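PDB 7P18: 3-oxosteroid 1-dehydrogenase, which probably catalyses FAD-dependent 1,2-dehydrogenation of 3-oxosteroids, passing the electrons to an acceptor and yielding 3-oxo-Delta(1)-steroids. Local coordinates for residues 4-9 with 226-231; 9-14 with 247-252; 32-37 with 258-263. All coordinates share one frame; numbering follows the deposited sequence.

Interaction 1 of 3, residues 4-9 with 226-231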
loop_
_atom_site.group_PDB
_atom_site.type_symbol
_atom_site.label_atom_id
_atom_site.label_comp_id
_atom_site.label_asym_id
_atom_site.label_seq_id
_atom_site.Cartn_x
_atom_site.Cartn_y
_atom_site.Cartn_z
ATOM N N GLU A 4 -17.948 -24.792 -23.274
ATOM C CA GLU A 4 -17.159 -23.931 -24.206
ATOM C C GLU A 4 -17.135 -22.496 -23.681
ATOM O O GLU A 4 -16.057 -22.032 -23.291
ATOM C CB GLU A 4 -17.771 -23.877 -25.607
ATOM C CG GLU A 4 -17.778 -25.201 -26.341
ATOM C CD GLU A 4 -18.825 -25.283 -27.441
ATOM O OE1 GLU A 4 -19.701 -24.382 -27.499
ATOM O OE2 GLU A 4 -18.768 -26.249 -28.237
ATOM N N THR A 5 -18.299 -21.843 -23.644
ATOM C CA THR A 5 -18.454 -20.362 -23.540
ATOM C C THR A 5 -18.093 -19.903 -22.114
ATOM O O THR A 5 -17.941 -18.684 -21.866
ATOM C CB THR A 5 -19.868 -19.957 -23.983
ATOM O OG1 THR A 5 -20.776 -20.191 -22.908
ATOM C CG2 THR A 5 -20.350 -20.702 -25.213
ATOM N N ASN A 6 -17.965 -20.870 -21.209
ATOM C CA ASN A 6 -17.548 -20.698 -19.794
ATOM C C ASN A 6 -16.213 -21.409 -19.545
ATOM O O ASN A 6 -15.923 -21.741 -18.410
ATOM C CB ASN A 6 -18.669 -21.213 -18.910
ATOM C CG ASN A 6 -19.841 -20.252 -18.924
ATOM O OD1 ASN A 6 -19.653 -19.046 -19.115
ATOM N ND2 ASN A 6 -21.044 -20.781 -18.756
ATOM N N THR A 7 -15.457 -21.644 -20.613
ATOM C CA THR A 7 -14.120 -22.283 -20.572
ATOM C C THR A 7 -13.075 -21.321 -21.112
ATOM O O THR A 7 -13.262 -20.784 -22.231
ATOM C CB THR A 7 -14.094 -23.603 -21.346
ATOM O OG1 THR A 7 -15.175 -24.386 -20.851
ATOM C CG2 THR A 7 -12.807 -24.362 -21.136
ATOM N N TYR A 8 -12.015 -21.122 -20.325
ATOM C CA TYR A 8 -10.832 -20.315 -20.703
ATOM C C TYR A 8 -9.582 -21.122 -20.349
ATOM O O TYR A 8 -9.665 -22.050 -19.529
ATOM C CB TYR A 8 -10.889 -18.960 -19.985
ATOM C CG TYR A 8 -12.146 -18.161 -20.233
ATOM C CD1 TYR A 8 -13.311 -18.405 -19.522
ATOM C CD2 TYR A 8 -12.173 -17.162 -21.191
ATOM C CE1 TYR A 8 -14.466 -17.676 -19.756
ATOM C CE2 TYR A 8 -13.314 -16.416 -21.426
ATOM C CZ TYR A 8 -14.467 -16.681 -20.711
ATOM O OH TYR A 8 -15.585 -15.938 -20.942
ATOM N N ASP A 9 -8.441 -20.748 -20.920
ATOM C CA ASP A 9 -7.132 -21.310 -20.485
ATOM C C ASP A 9 -6.892 -20.881 -19.033
ATOM O O ASP A 9 -6.614 -21.752 -18.165
ATOM C CB ASP A 9 -6.025 -20.868 -21.442
ATOM C CG ASP A 9 -6.180 -21.479 -22.830
ATOM O OD1 ASP A 9 -6.780 -22.558 -22.889
ATOM O OD2 ASP A 9 -5.703 -20.866 -23.794
ATOM N N PRO A 226 -11.788 -10.193 -21.331
ATOM C CA PRO A 226 -13.005 -9.877 -20.589
ATOM C C PRO A 226 -12.713 -9.719 -19.095
ATOM O O PRO A 226 -11.910 -10.475 -18.544
ATOM C CB PRO A 226 -13.942 -11.057 -20.877
ATOM C CG PRO A 226 -13.000 -12.198 -21.272
ATOM C CD PRO A 226 -11.845 -11.515 -21.961
ATOM N N LEU A 227 -13.396 -8.759 -18.485
ATOM C CA LEU A 227 -13.382 -8.526 -17.032
ATOM C C LEU A 227 -14.833 -8.454 -16.539
ATOM O O LEU A 227 -15.499 -7.491 -16.868
ATOM C CB LEU A 227 -12.643 -7.221 -16.773
ATOM C CG LEU A 227 -12.201 -7.008 -15.321
ATOM C CD1 LEU A 227 -11.078 -5.995 -15.231
ATOM C CD2 LEU A 227 -13.352 -6.565 -14.436
ATOM N N TRP A 228 -15.280 -9.439 -15.787
ATOM C CA TRP A 228 -16.672 -9.475 -15.273
ATOM C C TRP A 228 -16.731 -8.815 -13.898
ATOM O O TRP A 228 -16.200 -9.394 -12.938
ATOM C CB TRP A 228 -17.221 -10.901 -15.228
ATOM C CG TRP A 228 -17.370 -11.543 -16.572
ATOM C CD1 TRP A 228 -17.157 -10.977 -17.797
ATOM C CD2 TRP A 228 -17.768 -12.900 -16.820
ATOM N NE1 TRP A 228 -17.343 -11.911 -18.785
ATOM C CE2 TRP A 228 -17.722 -13.094 -18.219
ATOM C CE3 TRP A 228 -18.096 -13.984 -16.000
ATOM C CZ2 TRP A 228 -18.057 -14.312 -18.806
ATOM C CZ3 TRP A 228 -18.408 -15.191 -16.578
ATOM C CH2 TRP A 228 -18.376 -15.351 -17.963
ATOM N N LEU A 229 -17.399 -7.665 -13.814
ATOM C CA LEU A 229 -17.658 -6.955 -12.530
ATOM C C LEU A 229 -18.846 -7.620 -11.828
ATOM O O LEU A 229 -19.574 -8.373 -12.483
ATOM C CB LEU A 229 -17.914 -5.474 -12.804
ATOM C CG LEU A 229 -16.738 -4.715 -13.422
ATOM C CD1 LEU A 229 -17.150 -3.354 -13.932
ATOM C CD2 LEU A 229 -15.619 -4.535 -12.401
ATOM N N ASN A 230 -18.977 -7.396 -10.528
ATOM C CA ASN A 230 -20.136 -7.863 -9.731
ATOM C C ASN A 230 -20.205 -9.380 -9.825
ATOM O O ASN A 230 -21.339 -9.913 -9.816
ATOM C CB ASN A 230 -21.413 -7.196 -10.245
ATOM C CG ASN A 230 -21.302 -5.694 -10.270
ATOM O OD1 ASN A 230 -21.393 -5.068 -11.326
ATOM N ND2 ASN A 230 -21.071 -5.129 -9.113
ATOM N N THR A 231 -19.043 -10.046 -9.925
ATOM C CA THR A 231 -18.943 -11.506 -10.179
ATOM C C THR A 231 -17.973 -12.116 -9.179
ATOM O O THR A 231 -16.845 -12.456 -9.527
ATOM C CB THR A 231 -18.543 -11.793 -11.635
ATOM O OG1 THR A 231 -19.506 -11.188 -12.499
ATOM C CG2 THR A 231 -18.482 -13.271 -11.943
#
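The indole of Trp228 is met by two flat groups. The amide of Asn6 stands at the edge of its six-membered ring, near the ring plane and turned 84° from it; the hydroxyl of Tyr8 comes in obliquely. The phenolic oxygen does the touching, with Tyr8 OH 3.6 Å from Trp228 CZ2. The partner is a ring carbon, so this is a van der Waals contact, and no hydrogen bond crosses between the segments. Lower on the phenol, the Pro226 ring approaches at a slant, its CG 4.2 Å from Tyr8 CE2. Tyr8 holds its ring beside the backbone N, with CG anti to the carbonyl carbon (chi1 -56°), and this carries the hydroxyl out to the indole. A type I turn from Glu4 to Thr7, closed by a hydrogen bond from Thr7 N to Glu4 O, leads into the short strand that bears Tyr8. Leu34 packs against Tyr8, Pro226 and Trp228 alike, while Arg253 makes a cation-pi contact with the indole. The contact thus joins two edge strands: 7-8, which ends a mixed sheet beside strand 256-262, and 227-228, which ends the parallel Rossmann-type sheet beside strand 33-36.

Interaction 2 of 3, residues 9-14 with 247-252. With FAD (flavin-adenine dinucleotide), chain C.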
loop_
_atom_site.group_PDB
_atom_site.type_symbol
_atom_site.label_atom_id
_atom_site.label_comp_id
_atom_site.label_asym_id
_atom_site.label_seq_id
_atom_site.Cartn_x
_atom_site.Cartn_y
_atom_site.Cartn_z
ATOM N N ASP A 9 -8.441 -20.748 -20.920
ATOM C CA ASP A 9 -7.132 -21.310 -20.485
ATOM C C ASP A 9 -6.892 -20.881 -19.033
ATOM O O ASP A 9 -6.614 -21.752 -18.165
ATOM C CB ASP A 9 -6.025 -20.868 -21.442
ATOM C CG ASP A 9 -6.180 -21.479 -22.830
ATOM O OD1 ASP A 9 -6.780 -22.558 -22.889
ATOM O OD2 ASP A 9 -5.703 -20.866 -23.794
ATOM N N VAL A 10 -7.086 -19.592 -18.770
ATOM C CA VAL A 10 -6.722 -18.972 -17.460
ATOM C C VAL A 10 -7.924 -18.168 -16.928
ATOM O O VAL A 10 -8.440 -17.305 -17.661
ATOM C CB VAL A 10 -5.468 -18.094 -17.627
ATOM C CG1 VAL A 10 -5.127 -17.376 -16.339
ATOM C CG2 VAL A 10 -4.272 -18.914 -18.107
ATOM N N ILE A 11 -8.328 -18.440 -15.690
ATOM C CA ILE A 11 -9.261 -17.541 -14.981
ATOM C C ILE A 11 -8.507 -16.853 -13.836
ATOM O O ILE A 11 -7.948 -17.543 -12.981
ATOM C CB ILE A 11 -10.513 -18.288 -14.508
ATOM C CG1 ILE A 11 -11.164 -19.064 -15.651
ATOM C CG2 ILE A 11 -11.470 -17.278 -13.896
ATOM C CD1 ILE A 11 -12.225 -20.009 -15.190
ATOM N N VAL A 12 -8.533 -15.521 -13.835
ATOM C CA VAL A 12 -7.883 -14.667 -12.795
ATOM C C VAL A 12 -8.975 -14.158 -11.864
ATOM O O VAL A 12 -9.909 -13.506 -12.358
ATOM C CB VAL A 12 -7.121 -13.513 -13.446
ATOM C CG1 VAL A 12 -6.506 -12.599 -12.419
ATOM C CG2 VAL A 12 -6.054 -14.029 -14.426
ATOM N N VAL A 13 -8.864 -14.463 -10.589
ATOM C CA VAL A 13 -9.805 -13.975 -9.538
ATOM C C VAL A 13 -9.250 -12.710 -8.894
ATOM O O VAL A 13 -8.192 -12.770 -8.234
ATOM C CB VAL A 13 -10.077 -15.072 -8.516
ATOM C CG1 VAL A 13 -11.076 -14.601 -7.466
ATOM C CG2 VAL A 13 -10.537 -16.341 -9.212
ATOM N N GLY A 14 -9.981 -11.601 -9.072
ATOM C CA GLY A 14 -9.629 -10.283 -8.541
ATOM C C GLY A 14 -9.208 -9.380 -9.673
ATOM O O GLY A 14 -8.758 -9.890 -10.681
ATOM N N THR A 247 -9.521 -27.190 -11.571
ATOM C CA THR A 247 -9.949 -27.218 -12.996
ATOM C C THR A 247 -10.879 -26.047 -13.300
ATOM O O THR A 247 -11.256 -25.881 -14.480
ATOM C CB THR A 247 -10.634 -28.553 -13.309
ATOM O OG1 THR A 247 -11.727 -28.692 -12.402
ATOM C CG2 THR A 247 -9.702 -29.721 -13.107
ATOM N N GLY A 248 -11.230 -25.248 -12.280
ATOM C CA GLY A 248 -12.133 -24.109 -12.480
ATOM C C GLY A 248 -12.576 -23.467 -11.180
ATOM O O GLY A 248 -12.036 -23.795 -10.117
ATOM N N ILE A 249 -13.577 -22.593 -11.273
ATOM C CA ILE A 249 -14.168 -21.916 -10.094
ATOM C C ILE A 249 -15.687 -21.883 -10.250
ATOM O O ILE A 249 -16.163 -21.921 -11.379
ATOM C CB ILE A 249 -13.609 -20.490 -9.946
ATOM C CG1 ILE A 249 -13.987 -19.585 -11.118
ATOM C CG2 ILE A 249 -12.102 -20.543 -9.735
ATOM C CD1 ILE A 249 -13.645 -18.114 -10.929
ATOM N N VAL A 250 -16.375 -21.723 -9.130
ATOM C CA VAL A 250 -17.797 -21.263 -9.087
ATOM C C VAL A 250 -17.803 -19.772 -8.742
ATOM O O VAL A 250 -17.178 -19.394 -7.724
ATOM C CB VAL A 250 -18.597 -22.046 -8.037
ATOM C CG1 VAL A 250 -20.067 -21.634 -8.069
ATOM C CG2 VAL A 250 -18.416 -23.561 -8.207
ATOM N N VAL A 251 -18.509 -18.980 -9.538
ATOM C CA VAL A 251 -18.825 -17.563 -9.234
ATOM C C VAL A 251 -20.344 -17.388 -9.083
ATOM O O VAL A 251 -21.120 -18.310 -9.415
ATOM C CB VAL A 251 -18.280 -16.617 -10.310
ATOM C CG1 VAL A 251 -16.758 -16.730 -10.395
ATOM C CG2 VAL A 251 -18.950 -16.847 -11.675
ATOM N N LYS A 252 -20.724 -16.236 -8.555
ATOM C CA LYS A 252 -22.120 -15.723 -8.513
ATOM C C LYS A 252 -22.195 -14.598 -9.540
ATOM O O LYS A 252 -21.549 -13.580 -9.346
ATOM C CB LYS A 252 -22.458 -15.302 -7.086
ATOM C CG LYS A 252 -23.932 -15.077 -6.807
ATOM C CD LYS A 252 -24.203 -14.486 -5.427
ATOM C CE LYS A 252 -25.260 -13.398 -5.450
ATOM N NZ LYS A 252 -26.040 -13.396 -4.192
HETATM P PA FAD C . -6.260 -5.549 -4.315
HETATM O O1A FAD C . -5.513 -4.479 -5.026
HETATM O O2A FAD C . -7.093 -5.025 -3.176
HETATM O O5B FAD C . -7.165 -6.283 -5.387
HETATM C C5B FAD C . -7.989 -7.399 -4.959
HETATM C C4B FAD C . -9.263 -7.366 -5.747
HETATM O O4B FAD C . -9.942 -8.642 -5.593
HETATM C C3B FAD C . -10.280 -6.283 -5.331
HETATM O O3B FAD C . -10.729 -5.539 -6.458
HETATM C C2B FAD C . -11.402 -7.084 -4.666
HETATM O O2B FAD C . -12.654 -6.413 -4.690
HETATM C C1B FAD C . -11.315 -8.416 -5.411
HETATM N N9A FAD C . -11.917 -9.552 -4.711
HETATM C C8A FAD C . -11.983 -9.800 -3.369
HETATM N N7A FAD C . -12.699 -10.884 -3.083
HETATM C C5A FAD C . -13.076 -11.388 -4.321
HETATM C C6A FAD C . -13.833 -12.517 -4.704
HETATM N N6A FAD C . -14.431 -13.351 -3.844
HETATM N N1A FAD C . -14.017 -12.719 -6.026
HETATM C C2A FAD C . -13.461 -11.862 -6.886
HETATM N N3A FAD C . -12.794 -10.728 -6.646
HETATM C C4A FAD C . -12.611 -10.568 -5.323
HETATM N N1 FAD C . 1.707 -0.880 -1.745
HETATM C C2 FAD C . 2.797 -0.701 -2.526
HETATM O O2 FAD C . 3.579 -1.641 -2.756
HETATM N N3 FAD C . 3.059 0.476 -3.104
HETATM C C4 FAD C . 2.417 1.639 -2.733
HETATM O O4 FAD C . 2.633 2.658 -3.381
HETATM C C4X FAD C . 1.281 1.518 -1.888
HETATM N N5 FAD C . 0.612 2.604 -1.538
HETATM C C5X FAD C . -0.525 2.435 -0.783
HETATM C C6 FAD C . -1.314 3.568 -0.474
HETATM C C7 FAD C . -2.541 3.446 0.165
HETATM C C7M FAD C . -3.385 4.669 0.458
HETATM C C8 FAD C . -3.029 2.162 0.462
HETATM C C8M FAD C . -4.380 1.994 1.135
HETATM C C9 FAD C . -2.232 1.056 0.242
HETATM C C9A FAD C . -0.997 1.152 -0.428
HETATM N N10 FAD C . -0.174 0.044 -0.684
HETATM C C10 FAD C . 0.977 0.183 -1.449
HETATM C "C1'" FAD C . -0.637 -1.317 -0.389
HETATM C "C2'" FAD C . -1.263 -1.938 -1.658
HETATM O "O2'" FAD C . -2.286 -1.119 -2.223
HETATM C "C3'" FAD C . -1.823 -3.351 -1.417
HETATM O "O3'" FAD C . -0.980 -4.114 -0.551
HETATM C "C4'" FAD C . -2.063 -4.064 -2.732
HETATM O "O4'" FAD C . -2.882 -3.229 -3.537
HETATM C "C5'" FAD C . -2.696 -5.431 -2.587
HETATM O "O5'" FAD C . -2.942 -5.901 -3.926
HETATM P P FAD C . -3.831 -7.196 -4.167
HETATM O O1P FAD C . -3.854 -7.303 -5.631
HETATM O O2P FAD C . -3.456 -8.315 -3.304
HETATM O O3P FAD C . -5.321 -6.710 -3.693
#
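Strand 10-13 and strand 245-253 face one another from two layered sheets, with Ile11 CA and Gly248 CA 7.6 Å apart, and it is the side chains of Ile11, Val13 and Ile249 that fill the interface, without any hydrogen bond between the segments. The first strand belongs to the parallel sheet of a Rossmann-type FAD-binding fold and runs into what is probably its GxGxxA dinucleotide-binding turn; the second is the middle member of the antiparallel meander 233-239, 245-253 and 256-262 that packs on that sheet.

Ile249 is the projecting group. Its CG1 is wedged between backbone N and C (chi1 64°), and from there the chain extends so that CD1 enters the notch between two methyls of the opposing strand. One of these is Ile11 CG2, 3.8 Å from Ile249 CD1. The other is Val13 CG2, which lies 4.0 Å from Ile249 CD1, the two side chains lying alongside and pointing opposite ways. Val266 of the neighbouring parallel strand also touches Ile249, which extends the apolar layer. Just before it, Thr247 and Gly248 together face Ile237 in a classic beta bulge.

Val13 serves two surfaces with its two branches. While CG2 meets the meander, Val13 CG1 lies 3.7 Å from FAD C2A of the adenine. The hydrophobic layer is therefore continuous with the cofactor pocket, to which Phe233, another neighbour of Val13, contributes as well. Gly14 follows with a phi of 109°, where a side chain would press on the preceding carbonyl and strike the ribose; lacking one, it lets Gly14 CA approach FAD O4B to 3.4 Å.

Interaction 3 of 3, residues 32-37 with 258-263. With FAD (flavin-adenine dinucleotide), chain C.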
loop_
_atom_site.group_PDB
_atom_site.type_symbol
_atom_site.label_atom_id
_atom_site.label_comp_id
_atom_site.label_asym_id
_atom_site.label_seq_id
_atom_site.Cartn_x
_atom_site.Cartn_y
_atom_site.Cartn_z
ATOM N N SER A 32 -6.048 -17.811 -23.554
ATOM C CA SER A 32 -7.385 -17.200 -23.364
ATOM C C SER A 32 -7.566 -16.919 -21.863
ATOM O O SER A 32 -7.322 -17.826 -21.035
ATOM C CB SER A 32 -8.506 -18.063 -23.950
ATOM O OG SER A 32 -8.732 -19.246 -23.202
ATOM N N VAL A 33 -7.963 -15.692 -21.545
ATOM C CA VAL A 33 -8.059 -15.198 -20.143
ATOM C C VAL A 33 -9.465 -14.657 -19.867
ATOM O O VAL A 33 -10.000 -13.934 -20.725
ATOM C CB VAL A 33 -6.975 -14.148 -19.860
ATOM C CG1 VAL A 33 -6.989 -13.706 -18.411
ATOM C CG2 VAL A 33 -5.591 -14.689 -20.208
ATOM N N LEU A 34 -9.986 -14.960 -18.677
ATOM C CA LEU A 34 -11.109 -14.208 -18.058
ATOM C C LEU A 34 -10.661 -13.648 -16.704
ATOM O O LEU A 34 -10.052 -14.405 -15.914
ATOM C CB LEU A 34 -12.285 -15.160 -17.867
ATOM C CG LEU A 34 -13.459 -14.606 -17.060
ATOM C CD1 LEU A 34 -14.140 -13.479 -17.781
ATOM C CD2 LEU A 34 -14.453 -15.707 -16.696
ATOM N N VAL A 35 -11.002 -12.388 -16.435
ATOM C CA VAL A 35 -10.860 -11.773 -15.079
ATOM C C VAL A 35 -12.249 -11.648 -14.438
ATOM O O VAL A 35 -13.143 -11.121 -15.115
ATOM C CB VAL A 35 -10.153 -10.421 -15.153
ATOM C CG1 VAL A 35 -9.925 -9.845 -13.749
ATOM C CG2 VAL A 35 -8.838 -10.549 -15.919
ATOM N N VAL A 36 -12.418 -12.120 -13.210
ATOM C CA VAL A 36 -13.673 -11.920 -12.418
ATOM C C VAL A 36 -13.381 -11.012 -11.207
ATOM O O VAL A 36 -12.394 -11.300 -10.472
ATOM C CB VAL A 36 -14.323 -13.252 -12.003
ATOM C CG1 VAL A 36 -14.735 -14.075 -13.226
ATOM C CG2 VAL A 36 -13.488 -14.073 -11.055
ATOM N N GLU A 37 -14.227 -9.992 -11.003
ATOM C CA GLU A 37 -14.133 -8.978 -9.916
ATOM C C GLU A 37 -15.436 -9.002 -9.088
ATOM O O GLU A 37 -16.526 -8.934 -9.708
ATOM C CB GLU A 37 -13.850 -7.596 -10.517
ATOM C CG GLU A 37 -14.037 -6.434 -9.529
ATOM C CD GLU A 37 -13.215 -6.499 -8.271
ATOM O OE1 GLU A 37 -12.009 -6.887 -8.386
ATOM O OE2 GLU A 37 -13.762 -6.155 -7.181
ATOM N N LEU A 258 -22.516 -20.002 -11.214
ATOM C CA LEU A 258 -22.060 -20.312 -12.586
ATOM C C LEU A 258 -20.713 -21.030 -12.484
ATOM O O LEU A 258 -19.816 -20.534 -11.715
ATOM C CB LEU A 258 -21.967 -19.012 -13.382
ATOM C CG LEU A 258 -21.443 -19.155 -14.805
ATOM C CD1 LEU A 258 -22.337 -20.077 -15.630
ATOM C CD2 LEU A 258 -21.323 -17.796 -15.459
ATOM N N GLN A 259 -20.591 -22.175 -13.159
ATOM C CA GLN A 259 -19.367 -23.018 -13.148
ATOM C C GLN A 259 -18.497 -22.571 -14.302
ATOM O O GLN A 259 -18.984 -22.542 -15.406
ATOM C CB GLN A 259 -19.651 -24.521 -13.260
ATOM C CG GLN A 259 -20.540 -25.032 -12.140
ATOM C CD GLN A 259 -20.016 -26.316 -11.546
ATOM O OE1 GLN A 259 -19.564 -27.215 -12.258
ATOM N NE2 GLN A 259 -20.039 -26.387 -10.224
ATOM N N LEU A 260 -17.238 -22.211 -14.025
ATOM C CA LEU A 260 -16.282 -21.750 -15.052
ATOM C C LEU A 260 -15.113 -22.728 -15.100
ATOM O O LEU A 260 -14.635 -23.111 -14.040
ATOM C CB LEU A 260 -15.809 -20.340 -14.675
ATOM C CG LEU A 260 -16.890 -19.259 -14.649
ATOM C CD1 LEU A 260 -16.295 -17.924 -14.244
ATOM C CD2 LEU A 260 -17.545 -19.113 -16.014
ATOM N N THR A 261 -14.678 -23.116 -16.292
ATOM C CA THR A 261 -13.564 -24.078 -16.455
ATOM C C THR A 261 -12.299 -23.317 -16.830
ATOM O O THR A 261 -12.371 -22.472 -17.740
ATOM C CB THR A 261 -13.915 -25.158 -17.495
ATOM O OG1 THR A 261 -15.023 -25.885 -16.958
ATOM C CG2 THR A 261 -12.782 -26.119 -17.760
ATOM N N ALA A 262 -11.192 -23.658 -16.165
ATOM C CA ALA A 262 -9.838 -23.166 -16.502
ATOM C C ALA A 262 -9.022 -24.360 -16.989
ATOM O O ALA A 262 -8.715 -25.208 -16.164
ATOM C CB ALA A 262 -9.182 -22.518 -15.292
ATOM N N ARG A 263 -8.730 -24.417 -18.281
ATOM C CA ARG A 263 -7.959 -25.544 -18.875
ATOM C C ARG A 263 -6.543 -25.593 -18.281
ATOM O O ARG A 263 -6.036 -26.702 -18.080
ATOM C CB ARG A 263 -7.826 -25.388 -20.385
ATOM C CG ARG A 263 -9.154 -25.305 -21.118
ATOM C CD ARG A 263 -8.965 -25.582 -22.589
ATOM N NE ARG A 263 -10.144 -25.237 -23.374
ATOM C CZ ARG A 263 -10.379 -24.056 -23.930
ATOM N NH1 ARG A 263 -9.551 -23.037 -23.762
ATOM N NH2 ARG A 263 -11.483 -23.887 -24.633
HETATM P PA FAD C . -6.260 -5.549 -4.315
HETATM O O1A FAD C . -5.513 -4.479 -5.026
HETATM O O2A FAD C . -7.093 -5.025 -3.176
HETATM O O5B FAD C . -7.165 -6.283 -5.387
HETATM C C5B FAD C . -7.989 -7.399 -4.959
HETATM C C4B FAD C . -9.263 -7.366 -5.747
HETATM O O4B FAD C . -9.942 -8.642 -5.593
HETATM C C3B FAD C . -10.280 -6.283 -5.331
HETATM O O3B FAD C . -10.729 -5.539 -6.458
HETATM C C2B FAD C . -11.402 -7.084 -4.666
HETATM O O2B FAD C . -12.654 -6.413 -4.690
HETATM C C1B FAD C . -11.315 -8.416 -5.411
HETATM N N9A FAD C . -11.917 -9.552 -4.711
HETATM C C8A FAD C . -11.983 -9.800 -3.369
HETATM N N7A FAD C . -12.699 -10.884 -3.083
HETATM C C5A FAD C . -13.076 -11.388 -4.321
HETATM C C6A FAD C . -13.833 -12.517 -4.704
HETATM N N6A FAD C . -14.431 -13.351 -3.844
HETATM N N1A FAD C . -14.017 -12.719 -6.026
HETATM C C2A FAD C . -13.461 -11.862 -6.886
HETATM N N3A FAD C . -12.794 -10.728 -6.646
HETATM C C4A FAD C . -12.611 -10.568 -5.323
HETATM N N1 FAD C . 1.707 -0.880 -1.745
HETATM C C2 FAD C . 2.797 -0.701 -2.526
HETATM O O2 FAD C . 3.579 -1.641 -2.756
HETATM N N3 FAD C . 3.059 0.476 -3.104
HETATM C C4 FAD C . 2.417 1.639 -2.733
HETATM O O4 FAD C . 2.633 2.658 -3.381
HETATM C C4X FAD C . 1.281 1.518 -1.888
HETATM N N5 FAD C . 0.612 2.604 -1.538
HETATM C C5X FAD C . -0.525 2.435 -0.783
HETATM C C6 FAD C . -1.314 3.568 -0.474
HETATM C C7 FAD C . -2.541 3.446 0.165
HETATM C C7M FAD C . -3.385 4.669 0.458
HETATM C C8 FAD C . -3.029 2.162 0.462
HETATM C C8M FAD C . -4.380 1.994 1.135
HETATM C C9 FAD C . -2.232 1.056 0.242
HETATM C C9A FAD C . -0.997 1.152 -0.428
HETATM N N10 FAD C . -0.174 0.044 -0.684
HETATM C C10 FAD C . 0.977 0.183 -1.449
HETATM C "C1'" FAD C . -0.637 -1.317 -0.389
HETATM C "C2'" FAD C . -1.263 -1.938 -1.658
HETATM O "O2'" FAD C . -2.286 -1.119 -2.223
HETATM C "C3'" FAD C . -1.823 -3.351 -1.417
HETATM O "O3'" FAD C . -0.980 -4.114 -0.551
HETATM C "C4'" FAD C . -2.063 -4.064 -2.732
HETATM O "O4'" FAD C . -2.882 -3.229 -3.537
HETATM C "C5'" FAD C . -2.696 -5.431 -2.587
HETATM O "O5'" FAD C . -2.942 -5.901 -3.926
HETATM P P FAD C . -3.831 -7.196 -4.167
HETATM O O1P FAD C . -3.854 -7.303 -5.631
HETATM O O2P FAD C . -3.456 -8.315 -3.304
HETATM O O3P FAD C . -5.321 -6.710 -3.693
HETATM O O HOH W 1 -10.300 -20.840 -24.787
#
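Leu260 meets Leu34 and Val36 where the last strand of the beta-meander, 256-262, passes over strand 33-36, the second strand of the Rossmann-type beta-alpha-beta unit; the touching parts run 147° apart. Its CG sits beside the backbone N and the chain then extends, presenting CD1 to the parallel sheet. Leu260 CD1 touches Leu34 CD2 at 3.8 Å, the two leucine side chains crossing at about a right angle. The same methyl reaches more loosely to Val36 CG1, 4.3 Å from Leu260 CD1. Asn6 and Val251 also border Leu260.

At Arg263 the chain turns a corner and the chemistry becomes polar. The arginine is extended from CG to NE and sets the edge of its guanidinium towards Ser32, with a water in its plane between them. This water accepts a short hydrogen bond from Arg263 NH1, 2.5 Å away, and it is also hydrogen-bonded to Ser32 OG, at 2.7 Å. Asp9 ties the corner together directly, since its OD1 forms a salt bridge with Arg263 NH1 and its backbone N is hydrogen-bonded to Ser32 OG.

The far end of strand 33-36 holds the cofactor. Glu37, bent at chi2 (57°), grips both ribose hydroxyls: FAD O3B donates to Glu37 OE1 at 2.7 Å and FAD O2B donates to Glu37 OE2, also at 2.7 Å. Ser15 OG and Ser39 OG bond to OE1 and OE2 respectively, fixing how the carboxylate is turned. Replacing this glutamate by an alanine would probably leave both ribose hydroxyls without their acceptors and free the two serines to turn. One residue earlier, Val36 O lies 3.8 Å from FAD C2A of the adenine.

In the fold
All three contacts join the parallel Rossmann-type sheet to the mixed sheet containing the meander. Interaction 1 lies at the surface, where edge strands meet through aromatic rings and a proline. Interactions 2 and 3 are largely buried and rely on branched aliphatic chains between the two sheets; strands 10-13 and 33-36 are neighbours in one and 245-253 and 256-262 in the other. Interaction 3 adds a polar, water-bridged rim. Asp9, shared by interactions 1 and 2, also ties them to the polar corner of interaction 3. Towards the cofactor the roles separate: 9-14 packs against adenine and ribose, 32-37 supplies a carboxylate for the ribose hydroxyls, and 4-9 with 226-231 stays away from FAD.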